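Local coordinates for protein activating signal cointegrator 1 complex subunit 2 (Homo sapiens, PDB 6YXQ) that binds K63-linked polyubiquitin and, as a component of the ASCC complex, recruits its partners ASCC3 and ALKBH3 to sites of DNA damage, at residues B[39-44]-B[70-75]; B[61-66]-B[121-126]. One frame throughout, in Å; residues are numbered along the deposited sequence.

Contact 1 of 2, residues B[39-44]-B[70-75]; sequences RYFVLY and LDWLLA
Arg39 and Trp72 meet because both side chains leave the backbone with CG anti to N (chi1 -174° and 160°), and because the arginine then bends at chi3 to lay its end across the indole. The two slide past one another in opposite directions. CD of Arg39 lies over the rim of the six-membered ring, 3.2 Å from Trp72 CE3, and on the same face NH2 comes 3.3 Å from Trp72 CD2, where the two rings fuse. The result is a cation-pi contact: Arg39 CZ sits 4.3 Å from the centroid of the five-membered ring of Trp72, with the guanidinium tilted 38° to the indole and not stacked flat on it. NE forms a salt bridge with Asp69, one turn back on the helix of Trp72, and NH1 bonds the backbone carbonyl of Gln43 of the ASCC3 chain.

Deeper in, Phe41 brings CE1 to the indole edge, 4.3 Å from Trp72 CZ3, while its CZ lies 4.4 Å from Leu73 CD1; Leu91 of helix 89-101 touches both Phe41 and Leu73. A serine in place of Trp72 would probably cost the guanidinium its aromatic face and Phe41 its neighbour at CZ3, leaving the arginine to rely more on its bonds to Asp69 and to the ASCC3 chain.

Between segments 39-44 and 70-75 the hold is thus cation-pi and apolar, and Asp69 adds a polar tie to the same helix. The positive charge is probably balanced chiefly by Asp69, the indole face and the Gln43 carbonyl adding to it, so the side chain serves both fold and interface.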
# COMPACT_ATOMS: atom_id res chain seq x y z
N ARG B 39 1.68 -22.16 -4.01
CA ARG B 39 1.14 -21.44 -2.86
C ARG B 39 -0.04 -20.57 -3.28
O ARG B 39 0.10 -19.67 -4.11
CB ARG B 39 2.21 -20.58 -2.20
CG ARG B 39 1.72 -19.92 -0.92
CD ARG B 39 2.89 -19.45 -0.11
NE ARG B 39 2.87 -19.86 1.29
CZ ARG B 39 3.82 -20.60 1.85
NH1 ARG B 39 3.74 -20.92 3.13
NH2 ARG B 39 4.84 -21.02 1.12
N TYR B 40 -1.20 -20.84 -2.69
CA TYR B 40 -2.37 -20.01 -2.91
C TYR B 40 -2.23 -18.69 -2.17
O TYR B 40 -1.61 -18.61 -1.11
CB TYR B 40 -3.60 -20.76 -2.42
CG TYR B 40 -4.93 -20.24 -2.86
CD1 TYR B 40 -5.45 -20.58 -4.11
CD2 TYR B 40 -5.70 -19.46 -2.02
CE1 TYR B 40 -6.69 -20.13 -4.51
CE2 TYR B 40 -6.94 -19.00 -2.41
CZ TYR B 40 -7.43 -19.33 -3.65
OH TYR B 40 -8.67 -18.87 -4.02
N PHE B 41 -2.81 -17.64 -2.75
CA PHE B 41 -2.83 -16.31 -2.15
C PHE B 41 -4.28 -15.87 -1.99
O PHE B 41 -5.04 -15.88 -2.97
CB PHE B 41 -2.09 -15.30 -3.02
CG PHE B 41 -0.61 -15.25 -2.79
CD1 PHE B 41 0.24 -16.12 -3.45
CD2 PHE B 41 -0.07 -14.31 -1.93
CE1 PHE B 41 1.61 -16.07 -3.24
CE2 PHE B 41 1.30 -14.26 -1.72
CZ PHE B 41 2.14 -15.14 -2.37
N VAL B 42 -4.66 -15.48 -0.78
CA VAL B 42 -6.00 -14.96 -0.55
C VAL B 42 -5.99 -13.44 -0.63
O VAL B 42 -4.95 -12.78 -0.48
CB VAL B 42 -6.61 -15.43 0.78
CG1 VAL B 42 -6.58 -16.92 0.86
CG2 VAL B 42 -5.88 -14.81 1.97
N LEU B 43 -7.17 -12.87 -0.85
CA LEU B 43 -7.32 -11.44 -0.96
C LEU B 43 -7.29 -10.79 0.43
O LEU B 43 -7.50 -11.45 1.45
CB LEU B 43 -8.63 -11.09 -1.66
CG LEU B 43 -8.81 -11.79 -3.01
CD1 LEU B 43 -10.26 -12.17 -3.22
CD2 LEU B 43 -8.30 -10.92 -4.15
N TYR B 44 -7.05 -9.49 0.43
CA TYR B 44 -6.94 -8.70 1.65
C TYR B 44 -8.24 -7.95 1.90
O TYR B 44 -8.80 -7.34 0.98
CB TYR B 44 -5.76 -7.73 1.56
CG TYR B 44 -5.67 -6.73 2.68
CD1 TYR B 44 -6.36 -5.52 2.63
CD2 TYR B 44 -4.89 -6.98 3.81
CE1 TYR B 44 -6.28 -4.60 3.65
CE2 TYR B 44 -4.81 -6.07 4.84
CZ TYR B 44 -5.51 -4.88 4.76
OH TYR B 44 -5.43 -3.97 5.78
N LEU B 70 3.59 -13.55 2.11
CA LEU B 70 4.48 -12.49 1.64
C LEU B 70 5.87 -12.62 2.25
O LEU B 70 6.88 -12.34 1.59
CB LEU B 70 3.88 -11.12 1.94
CG LEU B 70 2.76 -10.60 1.03
CD1 LEU B 70 2.10 -9.38 1.63
CD2 LEU B 70 3.32 -10.27 -0.34
N ASP B 71 5.95 -13.03 3.52
CA ASP B 71 7.24 -13.32 4.13
C ASP B 71 7.99 -14.37 3.32
O ASP B 71 9.18 -14.22 3.00
CB ASP B 71 7.05 -13.78 5.57
CG ASP B 71 6.77 -12.64 6.53
OD1 ASP B 71 7.03 -11.48 6.18
OD2 ASP B 71 6.28 -12.92 7.64
N TRP B 72 7.29 -15.45 2.96
CA TRP B 72 7.92 -16.52 2.18
C TRP B 72 8.32 -16.03 0.79
O TRP B 72 9.39 -16.39 0.28
CB TRP B 72 6.96 -17.70 2.07
CG TRP B 72 7.26 -18.63 0.96
CD1 TRP B 72 8.19 -19.62 0.96
CD2 TRP B 72 6.61 -18.68 -0.31
NE1 TRP B 72 8.17 -20.29 -0.24
CE2 TRP B 72 7.21 -19.72 -1.04
CE3 TRP B 72 5.61 -17.92 -0.92
CZ2 TRP B 72 6.82 -20.04 -2.34
CZ3 TRP B 72 5.22 -18.25 -2.21
CH2 TRP B 72 5.83 -19.30 -2.91
N LEU B 73 7.47 -15.21 0.18
CA LEU B 73 7.76 -14.64 -1.14
C LEU B 73 9.03 -13.80 -1.12
O LEU B 73 9.83 -13.85 -2.05
CB LEU B 73 6.57 -13.81 -1.59
CG LEU B 73 6.57 -13.34 -3.04
CD1 LEU B 73 6.15 -14.49 -3.94
CD2 LEU B 73 5.63 -12.16 -3.18
N LEU B 74 9.21 -13.00 -0.06
CA LEU B 74 10.45 -12.24 0.07
C LEU B 74 11.64 -13.15 0.34
O LEU B 74 12.76 -12.84 -0.06
CB LEU B 74 10.31 -11.20 1.18
CG LEU B 74 9.17 -10.20 1.01
CD1 LEU B 74 8.82 -9.55 2.34
CD2 LEU B 74 9.55 -9.15 -0.00
N ALA B 75 11.41 -14.28 1.03
CA ALA B 75 12.49 -15.23 1.26
C ALA B 75 12.98 -15.87 -0.04
O ALA B 75 14.17 -16.16 -0.18
CB ALA B 75 12.05 -16.31 2.24

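Contact 2 of 2, residues B[61-66]-B[121-126]; sequences ERATFV and KRLHRS
Leu123 is the side chain through which helix 114-135 meets helix 53-75 here, and its two methyl branches divide the work. CD2 reaches CG1 of Val66 at 3.6 Å, and CD1 reaches the CB of Ala63 at 4.1 Å, so the leucine end rests against residues one turn apart on the facing helix. The valine branch that does the touching is the one anti to the backbone N (chi1 173°), and the Val66 and Leu123 side chains cross at about a right angle. Between the segments the backbones come nearest at this level, with 7.9 Å from Val66 CA to Leu123 CA. All three residues are buried. Tyr44 from the preceding loop and Tyr98 of helix 89-101 also pack on Leu123, while Cys94 of the latter helix and Val42 lie against Val66.

Toward solvent the contact is looser and polar. Arg122, although its CB points toward helix 53-75, brings its NH1 no nearer than 5.0 Å to Thr64 O; its guanidinium is directed further along that helix, toward Asp71, in a pairing modelled too close to be trusted in detail. Thr64 turns its CB away from helix 114-135, and its OG1 bonds back to the carbonyl of its own helix, 3.2 Å from Glu61 O, which also accepts from Phe65 N; the hydroxyl is thus satisfied without a partner on segment 121-126. Charged residues flanking the seam look elsewhere: Glu61 and Arg62 form salt bridges with Arg37 and Asp32 of the ASCC3 chain.

One leucine set against a small residue and a branched one, with polar groups kept to the margin, is ordinary helix-helix packing in a predominantly helical fold, here in the N-terminal part of ASCC2, which binds ASCC3.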
# COMPACT_ATOMS: atom_id res chain seq x y z
N GLU B 61 -7.32 -13.78 10.78
CA GLU B 61 -7.10 -15.00 10.02
C GLU B 61 -6.65 -14.69 8.59
O GLU B 61 -5.57 -15.13 8.14
CB GLU B 61 -8.39 -15.82 10.01
CG GLU B 61 -8.21 -17.31 9.76
CD GLU B 61 -9.53 -18.03 9.50
OE1 GLU B 61 -9.71 -19.16 10.01
OE2 GLU B 61 -10.39 -17.46 8.79
N ARG B 62 -7.46 -13.89 7.88
CA ARG B 62 -7.12 -13.54 6.50
C ARG B 62 -5.75 -12.86 6.42
O ARG B 62 -4.90 -13.20 5.58
CB ARG B 62 -8.20 -12.64 5.92
CG ARG B 62 -8.30 -12.70 4.42
CD ARG B 62 -9.60 -12.07 3.96
NE ARG B 62 -10.11 -12.70 2.74
CZ ARG B 62 -11.11 -13.58 2.72
NH1 ARG B 62 -11.52 -14.10 1.57
NH2 ARG B 62 -11.72 -13.93 3.85
N ALA B 63 -5.51 -11.90 7.32
CA ALA B 63 -4.28 -11.13 7.26
C ALA B 63 -3.06 -12.00 7.54
O ALA B 63 -2.00 -11.75 6.95
CB ALA B 63 -4.36 -9.96 8.24
N THR B 64 -3.16 -13.01 8.41
CA THR B 64 -1.98 -13.84 8.68
C THR B 64 -1.68 -14.74 7.50
O THR B 64 -0.50 -14.99 7.20
CB THR B 64 -2.10 -14.69 9.96
OG1 THR B 64 -2.89 -15.85 9.74
CG2 THR B 64 -2.60 -13.89 11.16
N PHE B 65 -2.72 -15.25 6.83
CA PHE B 65 -2.45 -15.93 5.56
C PHE B 65 -1.63 -15.04 4.63
O PHE B 65 -0.56 -15.45 4.12
CB PHE B 65 -3.76 -16.33 4.90
CG PHE B 65 -4.41 -17.51 5.53
CD1 PHE B 65 -3.69 -18.66 5.77
CD2 PHE B 65 -5.75 -17.48 5.88
CE1 PHE B 65 -4.29 -19.76 6.35
CE2 PHE B 65 -6.36 -18.58 6.46
CZ PHE B 65 -5.62 -19.72 6.69
N VAL B 66 -2.09 -13.80 4.42
CA VAL B 66 -1.41 -12.90 3.48
C VAL B 66 0.03 -12.64 3.93
O VAL B 66 0.97 -12.71 3.12
CB VAL B 66 -2.19 -11.58 3.32
CG1 VAL B 66 -1.39 -10.59 2.48
CG2 VAL B 66 -3.54 -11.84 2.68
N LYS B 121 1.24 -3.22 10.43
CA LYS B 121 2.61 -2.79 10.18
C LYS B 121 3.40 -3.84 9.40
O LYS B 121 4.14 -3.52 8.46
CB LYS B 121 3.30 -2.47 11.51
CG LYS B 121 3.24 -1.01 11.91
CD LYS B 121 3.60 -0.82 13.37
CE LYS B 121 5.05 -0.36 13.52
NZ LYS B 121 6.02 -1.49 13.36
N ARG B 122 3.27 -5.10 9.82
CA ARG B 122 3.92 -6.19 9.09
C ARG B 122 3.53 -6.16 7.62
O ARG B 122 4.40 -6.20 6.73
CB ARG B 122 3.53 -7.54 9.72
CG ARG B 122 4.51 -8.07 10.75
CD ARG B 122 4.92 -9.52 10.47
NE ARG B 122 3.78 -10.44 10.51
CZ ARG B 122 3.77 -11.63 9.92
NH1 ARG B 122 2.70 -12.41 10.00
NH2 ARG B 122 4.83 -12.05 9.24
N LEU B 123 2.23 -6.07 7.35
CA LEU B 123 1.74 -6.07 5.97
C LEU B 123 2.27 -4.87 5.19
O LEU B 123 2.68 -5.00 4.03
CB LEU B 123 0.22 -6.08 5.95
CG LEU B 123 -0.41 -7.45 6.18
CD1 LEU B 123 -1.92 -7.33 6.28
CD2 LEU B 123 -0.02 -8.44 5.09
N HIS B 124 2.26 -3.69 5.82
CA HIS B 124 2.75 -2.48 5.18
C HIS B 124 4.20 -2.65 4.71
O HIS B 124 4.52 -2.45 3.53
CB HIS B 124 2.62 -1.32 6.17
CG HIS B 124 2.86 0.04 5.58
ND1 HIS B 124 4.06 0.71 5.73
CD2 HIS B 124 2.05 0.88 4.89
CE1 HIS B 124 3.98 1.88 5.14
NE2 HIS B 124 2.77 2.01 4.62
N ARG B 125 5.08 -3.06 5.63
CA ARG B 125 6.48 -3.22 5.28
C ARG B 125 6.66 -4.27 4.19
O ARG B 125 7.41 -4.07 3.23
CB ARG B 125 7.30 -3.58 6.52
CG ARG B 125 8.79 -3.67 6.27
CD ARG B 125 9.59 -3.70 7.56
NE ARG B 125 11.02 -3.53 7.28
CZ ARG B 125 11.92 -4.51 7.34
NH1 ARG B 125 11.55 -5.73 7.69
NH2 ARG B 125 13.19 -4.25 7.06
N SER B 126 5.98 -5.40 4.33
CA SER B 126 6.20 -6.49 3.39
C SER B 126 5.73 -6.11 1.99
O SER B 126 6.41 -6.43 1.00
CB SER B 126 5.49 -7.75 3.87
OG SER B 126 5.29 -8.63 2.79

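In the fold
Contacts 1 and 2 share helix 53-75 and sit about 9 Å apart between centres. Contact 2 is core: buried, wholly aliphatic, helix against helix. Contact 1 is partly buried and joins a loop to the end of the shared helix, so its chemistry grades from apolar at Phe41 to charged at Arg39. The two interlock, since segment 39-44 continues into the tyrosine that borders contact 2, while Leu70 packs on Ser126. The principle they illustrate is a familiar one: plain hydrocarbon where helices meet inside, cation-pi and salt bridges toward the edge. Both lie beside the ASCC3 chain, which takes polar bonds from residues of each.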